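Local coordinates for protein phosphatidylglycerophosphatase B (Bacillus subtilis, PDB 6FMX) that removes the terminal phosphate of phosphatidylglycerophosphate to give phosphatidylglycerol and also dephosphorylates undecaprenyl pyrophosphate for lipid carrier synthesis, at residues H140-Y153 with V169-G181. Residues are numbered along the deposited sequence; the frame is centred on the assembly and turned at random. Where two conformers were deposited one is given.
Sequences HSMNAACVYPVIAY and VYIIAGVIAVLVG. With WO4 (tungstate(VI)ion), chain G.
Ala144 and Ala177 face each other where helices 140-153 and 169-181 run antiparallel, at an axis angle of 173° and a separation of 8.4 Å. Small side chains permit this spacing: Ala144 CB lies 4.0 Å from Ala177 CB, and Ala173 CB packs against Tyr148 CB and comes 3.4 Å from Tyr148 O. At the His140 end, Val180 CG1, anti to its backbone N, is directed at the carbonyl of His140 and also touches Ala144 CB.

Two CH-pi contacts add aromatic packing. Ile176 CG2 sits over one face of the Tyr148 ring, 3.6 Å from the centroid and 15° off the normal, and the two side chains cross at about a right angle. The phenol's OH bonds to Leu71 O. Ala152 CB lies over a face of the Tyr170 ring and also meets Val169 CG1. At the far end of that ring, Tyr170 OH comes 3.2 Å from Tyr153 CA and lies at the edge of the Tyr153 ring, in its plane; the hydroxyl of Tyr153 itself bonds to Asp213 and Lys217.

No hydrogen bond joins the two segments; at one end, His140 bonds to tungstate. His140 N donates to its O4 (2.9 Å, 163°), while His140 ND1 makes a longer, more bent bond to O3. Lys115, Arg122, Ser138, Gly139 and Arg184 also hydrogen-bond to the anion. The apolar packing of two transmembrane helices ends at the tungstate pocket of a PAP2 phosphatase, where motif II includes His140, the inferred proton donor.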
ATOM      1  N   HIS A 140       0.207   6.213  -0.446  1.00 26.64           N
ATOM      2  CA  HIS A 140       1.211   5.391  -1.127  1.00 26.05           C
ATOM      3  C   HIS A 140       1.334   4.026  -0.464  1.00 26.76           C
ATOM      4  O   HIS A 140       1.447   3.000  -1.146  1.00 26.21           O
ATOM      5  CB  HIS A 140       2.575   6.093  -1.141  1.00 27.59           C
ATOM      6  CG  HIS A 140       2.760   7.083  -2.254  1.00 27.23           C
ATOM      7  ND1 HIS A 140       1.945   8.183  -2.428  1.00 30.85           N
ATOM      8  CD2 HIS A 140       3.712   7.169  -3.215  1.00 28.86           C
ATOM      9  CE1 HIS A 140       2.373   8.888  -3.460  1.00 27.29           C
ATOM     10  NE2 HIS A 140       3.447   8.298  -3.953  1.00 26.13           N
ATOM     11  N   SER A 141       1.321   3.994   0.870  1.00 27.00           N
ATOM     12  CA  SER A 141       1.434   2.730   1.582  1.00 25.49           C
ATOM     13  C   SER A 141       0.187   1.885   1.400  1.00 26.66           C
ATOM     14  O   SER A 141       0.257   0.663   1.239  1.00 24.70           O
ATOM     15  CB  SER A 141       1.696   2.997   3.066  1.00 24.78           C
ATOM     16  OG  SER A 141       2.734   3.957   3.219  1.00 28.02           O
ATOM     17  N   MET A 142      -0.985   2.540   1.424  0.71 27.76           N
ATOM     18  CA  MET A 142      -2.245   1.843   1.211  0.71 28.28           C
ATOM     19  C   MET A 142      -2.344   1.300  -0.212  0.71 29.72           C
ATOM     20  O   MET A 142      -2.823   0.178  -0.421  0.71 28.05           O
ATOM     21  CB  MET A 142      -3.403   2.791   1.503  0.71 27.96           C
ATOM     22  CG  MET A 142      -4.753   2.117   1.645  0.71 31.39           C
ATOM     23  SD  MET A 142      -5.821   3.089   2.723  0.71 30.66           S
ATOM     24  CE  MET A 142      -7.430   2.505   2.173  0.71 32.21           C
ATOM     25  N   ASN A 143      -1.919   2.097  -1.201  1.00 27.80           N
ATOM     26  CA  ASN A 143      -1.851   1.625  -2.585  1.00 28.76           C
ATOM     27  C   ASN A 143      -0.939   0.411  -2.709  1.00 29.45           C
ATOM     28  O   ASN A 143      -1.290  -0.583  -3.361  1.00 27.78           O
ATOM     29  CB  ASN A 143      -1.319   2.731  -3.507  1.00 28.88           C
ATOM     30  CG  ASN A 143      -2.260   3.906  -3.660  1.00 32.60           C
ATOM     31  OD1 ASN A 143      -3.406   3.872  -3.229  1.00 31.99           O
ATOM     32  ND2 ASN A 143      -1.757   4.973  -4.285  1.00 32.72           N
ATOM     33  N   ALA A 144       0.262   0.489  -2.124  1.00 26.59           N
ATOM     34  CA  ALA A 144       1.254  -0.559  -2.357  1.00 28.90           C
ATOM     35  C   ALA A 144       0.875  -1.846  -1.633  1.00 28.05           C
ATOM     36  O   ALA A 144       1.071  -2.948  -2.155  1.00 27.19           O
ATOM     37  CB  ALA A 144       2.647  -0.089  -1.926  1.00 24.92           C
ATOM     38  N   ALA A 145       0.348  -1.726  -0.412  1.00 26.66           N
ATOM     39  CA  ALA A 145       0.002  -2.916   0.349  1.00 26.03           C
ATOM     40  C   ALA A 145      -1.212  -3.626  -0.227  1.00 27.25           C
ATOM     41  O   ALA A 145      -1.412  -4.809   0.049  1.00 30.27           O
ATOM     42  CB  ALA A 145      -0.242  -2.561   1.816  1.00 25.61           C
ATOM     43  N   CYS A 146      -2.031  -2.930  -1.002  1.00 27.98           N
ATOM     44  CA  CYS A 146      -3.133  -3.545  -1.727  1.00 27.24           C
ATOM     45  C   CYS A 146      -2.684  -4.077  -3.084  1.00 29.38           C
ATOM     46  O   CYS A 146      -2.771  -5.277  -3.337  1.00 26.06           O
ATOM     47  CB  CYS A 146      -4.267  -2.531  -1.902  1.00 27.77           C
ATOM     48  SG  CYS A 146      -5.637  -3.102  -2.935  1.00 31.26           S
ATOM     49  N   VAL A 147      -2.147  -3.204  -3.940  1.00 25.22           N
ATOM     50  CA  VAL A 147      -1.990  -3.546  -5.351  1.00 25.15           C
ATOM     51  C   VAL A 147      -0.906  -4.600  -5.564  1.00 27.99           C
ATOM     52  O   VAL A 147      -1.079  -5.518  -6.376  1.00 25.31           O
ATOM     53  CB  VAL A 147      -1.716  -2.272  -6.171  1.00 26.02           C
ATOM     54  CG1 VAL A 147      -1.418  -2.629  -7.619  1.00 29.66           C
ATOM     55  CG2 VAL A 147      -2.910  -1.341  -6.106  1.00 28.38           C
ATOM     56  N   TYR A 148       0.238  -4.489  -4.876  1.00 27.38           N
ATOM     57  CA  TYR A 148       1.300  -5.441  -5.204  1.00 27.78           C
ATOM     58  C   TYR A 148       0.962  -6.865  -4.753  1.00 28.75           C
ATOM     59  O   TYR A 148       1.208  -7.806  -5.521  1.00 25.29           O
ATOM     60  CB  TYR A 148       2.656  -4.966  -4.653  1.00 27.27           C
ATOM     61  CG  TYR A 148       3.207  -3.824  -5.477  1.00 28.25           C
ATOM     62  CD1 TYR A 148       3.647  -4.034  -6.779  1.00 28.12           C
ATOM     63  CD2 TYR A 148       3.224  -2.537  -4.983  1.00 28.16           C
ATOM     64  CE1 TYR A 148       4.120  -2.988  -7.549  1.00 28.90           C
ATOM     65  CE2 TYR A 148       3.690  -1.483  -5.745  1.00 28.85           C
ATOM     66  CZ  TYR A 148       4.135  -1.715  -7.021  1.00 27.87           C
ATOM     67  OH  TYR A 148       4.598  -0.662  -7.770  1.00 28.69           O
ATOM     68  N   PRO A 149       0.407  -7.094  -3.554  1.00 27.78           N
ATOM     69  CA  PRO A 149      -0.078  -8.454  -3.252  1.00 28.65           C
ATOM     70  C   PRO A 149      -1.191  -8.923  -4.175  1.00 28.41           C
ATOM     71  O   PRO A 149      -1.256 -10.120  -4.499  1.00 27.45           O
ATOM     72  CB  PRO A 149      -0.554  -8.347  -1.798  1.00 28.83           C
ATOM     73  CG  PRO A 149       0.216  -7.202  -1.237  1.00 30.82           C
ATOM     74  CD  PRO A 149       0.375  -6.223  -2.358  1.00 25.13           C
ATOM     75  N   VAL A 150      -2.068  -8.015  -4.612  1.00 27.71           N
ATOM     76  CA  VAL A 150      -3.123  -8.387  -5.552  1.00 26.96           C
ATOM     77  C   VAL A 150      -2.519  -8.810  -6.885  1.00 29.93           C
ATOM     78  O   VAL A 150      -2.904  -9.833  -7.464  1.00 26.21           O
ATOM     79  CB  VAL A 150      -4.116  -7.225  -5.728  1.00 28.85           C
ATOM     80  CG1 VAL A 150      -4.946  -7.415  -6.978  1.00 29.57           C
ATOM     81  CG2 VAL A 150      -5.021  -7.127  -4.522  1.00 28.20           C
ATOM     82  N   ILE A 151      -1.579  -8.013  -7.401  1.00 28.94           N
ATOM     83  CA  ILE A 151      -0.890  -8.385  -8.635  1.00 26.31           C
ATOM     84  C   ILE A 151      -0.243  -9.752  -8.482  1.00 27.89           C
ATOM     85  O   ILE A 151      -0.360 -10.619  -9.358  1.00 26.93           O
ATOM     86  CB  ILE A 151       0.145  -7.310  -9.016  1.00 25.56           C
ATOM     87  CG1 ILE A 151      -0.549  -6.068  -9.574  1.00 26.21           C
ATOM     88  CG2 ILE A 151       1.167  -7.881 -10.009  1.00 28.62           C
ATOM     89  CD1 ILE A 151       0.397  -4.860  -9.748  1.00 31.55           C
ATOM     90  N   ALA A 152       0.451  -9.964  -7.361  1.00 26.21           N
ATOM     91  CA  ALA A 152       1.065 -11.259  -7.092  1.00 26.81           C
ATOM     92  C   ALA A 152       0.035 -12.380  -7.144  1.00 28.96           C
ATOM     93  O   ALA A 152       0.291 -13.439  -7.729  1.00 28.78           O
ATOM     94  CB  ALA A 152       1.755 -11.241  -5.728  1.00 27.11           C
ATOM     95  N   TYR A 153      -1.133 -12.163  -6.534  1.00 27.74           N
ATOM     96  CA  TYR A 153      -2.150 -13.209  -6.515  1.00 28.06           C
ATOM     97  C   TYR A 153      -2.597 -13.562  -7.925  1.00 28.50           C
ATOM     98  O   TYR A 153      -2.665 -14.744  -8.285  1.00 28.91           O
ATOM     99  CB  TYR A 153      -3.353 -12.776  -5.668  1.00 24.80           C
ATOM    100  CG  TYR A 153      -4.533 -13.715  -5.837  1.00 26.02           C
ATOM    101  CD1 TYR A 153      -4.537 -14.954  -5.222  1.00 30.28           C
ATOM    102  CD2 TYR A 153      -5.636 -13.361  -6.606  1.00 24.71           C
ATOM    103  CE1 TYR A 153      -5.606 -15.835  -5.371  1.00 31.05           C
ATOM    104  CE2 TYR A 153      -6.709 -14.229  -6.764  1.00 28.15           C
ATOM    105  CZ  TYR A 153      -6.681 -15.463  -6.145  1.00 29.29           C
ATOM    106  OH  TYR A 153      -7.734 -16.326  -6.297  1.00 31.83           O
ATOM    107  N   VAL A 169       7.213 -14.624  -5.539  1.00 32.13           N
ATOM    108  CA  VAL A 169       6.399 -13.552  -6.100  1.00 32.91           C
ATOM    109  C   VAL A 169       5.785 -12.725  -4.979  1.00 30.29           C
ATOM    110  O   VAL A 169       5.796 -11.486  -5.017  1.00 30.24           O
ATOM    111  CB  VAL A 169       5.333 -14.136  -7.045  1.00 32.48           C
ATOM    112  CG1 VAL A 169       4.399 -13.046  -7.544  1.00 27.63           C
ATOM    113  CG2 VAL A 169       6.019 -14.861  -8.221  1.00 33.52           C
ATOM    114  N   TYR A 170       5.292 -13.394  -3.940  1.00 28.56           N
ATOM    115  CA  TYR A 170       4.672 -12.681  -2.830  1.00 31.71           C
ATOM    116  C   TYR A 170       5.712 -11.951  -1.990  1.00 31.30           C
ATOM    117  O   TYR A 170       5.441 -10.870  -1.450  1.00 28.60           O
ATOM    118  CB  TYR A 170       3.883 -13.660  -1.972  1.00 34.21           C
ATOM    119  CG  TYR A 170       2.494 -13.962  -2.485  1.00 32.16           C
ATOM    120  CD1 TYR A 170       1.482 -13.016  -2.408  1.00 31.29           C
ATOM    121  CD2 TYR A 170       2.186 -15.209  -3.020  1.00 33.96           C
ATOM    122  CE1 TYR A 170       0.196 -13.299  -2.859  1.00 32.30           C
ATOM    123  CE2 TYR A 170       0.909 -15.499  -3.467  1.00 34.78           C
ATOM    124  CZ  TYR A 170      -0.082 -14.542  -3.382  1.00 31.42           C
ATOM    125  OH  TYR A 170      -1.350 -14.834  -3.833  1.00 35.30           O
ATOM    126  N   ILE A 171       6.903 -12.537  -1.853  1.00 32.76           N
ATOM    127  CA  ILE A 171       7.978 -11.859  -1.135  1.00 29.83           C
ATOM    128  C   ILE A 171       8.356 -10.572  -1.851  1.00 31.12           C
ATOM    129  O   ILE A 171       8.543  -9.526  -1.219  1.00 31.39           O
ATOM    130  CB  ILE A 171       9.186 -12.798  -0.961  1.00 32.56           C
ATOM    131  CG1 ILE A 171       8.911 -13.792   0.166  1.00 36.06           C
ATOM    132  CG2 ILE A 171      10.445 -11.998  -0.646  1.00 30.65           C
ATOM    133  CD1 ILE A 171       9.961 -14.897   0.267  1.00 39.15           C
ATOM    134  N   ILE A 172       8.435 -10.616  -3.182  1.00 29.55           N
ATOM    135  CA  ILE A 172       8.737  -9.413  -3.952  1.00 30.89           C
ATOM    136  C   ILE A 172       7.665  -8.353  -3.726  1.00 29.30           C
ATOM    137  O   ILE A 172       7.971  -7.175  -3.517  1.00 27.24           O
ATOM    138  CB  ILE A 172       8.886  -9.754  -5.445  1.00 33.20           C
ATOM    139  CG1 ILE A 172      10.157 -10.566  -5.674  1.00 33.18           C
ATOM    140  CG2 ILE A 172       8.950  -8.474  -6.272  1.00 31.79           C
ATOM    141  CD1 ILE A 172      10.306 -11.073  -7.097  1.00 32.87           C
ATOM    142  N   ALA A 173       6.393  -8.759  -3.750  1.00 28.93           N
ATOM    143  CA  ALA A 173       5.317  -7.809  -3.491  1.00 27.29           C
ATOM    144  C   ALA A 173       5.434  -7.211  -2.093  1.00 27.74           C
ATOM    145  O   ALA A 173       5.229  -6.004  -1.905  1.00 28.14           O
ATOM    146  CB  ALA A 173       3.960  -8.487  -3.684  1.00 29.24           C
ATOM    147  N   GLY A 174       5.783  -8.035  -1.104  1.00 26.92           N
ATOM    148  CA  GLY A 174       5.941  -7.532   0.250  1.00 27.58           C
ATOM    149  C   GLY A 174       7.135  -6.603   0.394  1.00 28.71           C
ATOM    150  O   GLY A 174       7.060  -5.578   1.072  1.00 27.01           O
ATOM    151  N   VAL A 175       8.256  -6.953  -0.242  1.00 27.88           N
ATOM    152  CA  VAL A 175       9.433  -6.086  -0.192  1.00 28.69           C
ATOM    153  C   VAL A 175       9.120  -4.734  -0.818  1.00 28.00           C
ATOM    154  O   VAL A 175       9.497  -3.682  -0.281  1.00 26.79           O
ATOM    155  CB  VAL A 175      10.635  -6.754  -0.890  1.00 30.21           C
ATOM    156  CG1 VAL A 175      11.786  -5.758  -1.010  1.00 29.13           C
ATOM    157  CG2 VAL A 175      11.081  -7.993  -0.141  1.00 32.80           C
ATOM    158  N   ILE A 176       8.440  -4.735  -1.967  1.00 27.08           N
ATOM    159  CA  ILE A 176       8.117  -3.483  -2.645  1.00 24.68           C
ATOM    160  C   ILE A 176       7.233  -2.611  -1.756  1.00 28.32           C
ATOM    161  O   ILE A 176       7.496  -1.418  -1.561  1.00 25.85           O
ATOM    162  CB  ILE A 176       7.441  -3.757  -4.000  1.00 30.72           C
ATOM    163  CG1 ILE A 176       8.433  -4.348  -4.997  1.00 29.40           C
ATOM    164  CG2 ILE A 176       6.864  -2.479  -4.567  1.00 26.46           C
ATOM    165  CD1 ILE A 176       7.770  -4.709  -6.326  1.00 27.34           C
ATOM    166  N   ALA A 177       6.173  -3.198  -1.201  1.00 25.79           N
ATOM    167  CA  ALA A 177       5.257  -2.424  -0.363  1.00 26.21           C
ATOM    168  C   ALA A 177       5.973  -1.865   0.861  1.00 26.17           C
ATOM    169  O   ALA A 177       5.792  -0.695   1.217  1.00 25.77           O
ATOM    170  CB  ALA A 177       4.056  -3.281   0.059  1.00 25.04           C
ATOM    171  N   VAL A 178       6.789  -2.691   1.522  1.00 24.35           N
ATOM    172  CA  VAL A 178       7.530  -2.229   2.690  1.00 26.47           C
ATOM    173  C   VAL A 178       8.448  -1.073   2.310  1.00 25.41           C
ATOM    174  O   VAL A 178       8.533  -0.063   3.024  1.00 26.47           O
ATOM    175  CB  VAL A 178       8.311  -3.397   3.323  1.00 31.32           C
ATOM    176  CG1 VAL A 178       9.299  -2.880   4.363  1.00 30.40           C
ATOM    177  CG2 VAL A 178       7.343  -4.375   3.953  1.00 27.89           C
ATOM    178  N   LEU A 179       9.138  -1.197   1.172  1.00 25.24           N
ATOM    179  CA  LEU A 179      10.049  -0.143   0.735  1.00 26.67           C
ATOM    180  C   LEU A 179       9.298   1.146   0.431  1.00 25.78           C
ATOM    181  O   LEU A 179       9.770   2.239   0.759  1.00 27.08           O
ATOM    182  CB  LEU A 179      10.838  -0.601  -0.493  1.00 27.56           C
ATOM    183  CG  LEU A 179      11.965  -1.600  -0.218  1.00 31.96           C
ATOM    184  CD1 LEU A 179      12.570  -2.094  -1.505  1.00 31.49           C
ATOM    185  CD2 LEU A 179      13.032  -1.002   0.683  1.00 33.32           C
ATOM    186  N   VAL A 180       8.129   1.041  -0.209  1.00 26.00           N
ATOM    187  CA  VAL A 180       7.325   2.235  -0.450  1.00 25.45           C
ATOM    188  C   VAL A 180       6.974   2.901   0.872  1.00 27.13           C
ATOM    189  O   VAL A 180       7.142   4.118   1.039  1.00 26.19           O
ATOM    190  CB  VAL A 180       6.066   1.879  -1.264  1.00 27.28           C
ATOM    191  CG1 VAL A 180       5.010   2.973  -1.112  1.00 25.78           C
ATOM    192  CG2 VAL A 180       6.422   1.679  -2.715  1.00 25.50           C
ATOM    193  N   GLY A 181       6.499   2.117   1.843  1.00 24.20           N
ATOM    194  CA  GLY A 181       6.185   2.686   3.146  1.00 24.72           C
ATOM    195  C   GLY A 181       7.391   3.322   3.818  1.00 24.99           C
ATOM    196  O   GLY A 181       7.299   4.415   4.380  1.00 25.75           O
TER
HETATM  197  W   WO4 G 306       0.368  10.084   0.501  0.60 32.04           W
HETATM  198  O1  WO4 G 306       1.560  11.710   0.798  0.60 23.62           O
HETATM  199  O2  WO4 G 306      -1.228  10.106   1.755  0.60 25.41           O
HETATM  200  O3  WO4 G 306      -0.418  10.180  -1.375  0.60 29.60           O
HETATM  201  O4  WO4 G 306       1.466   8.448   0.881  0.60 26.57           O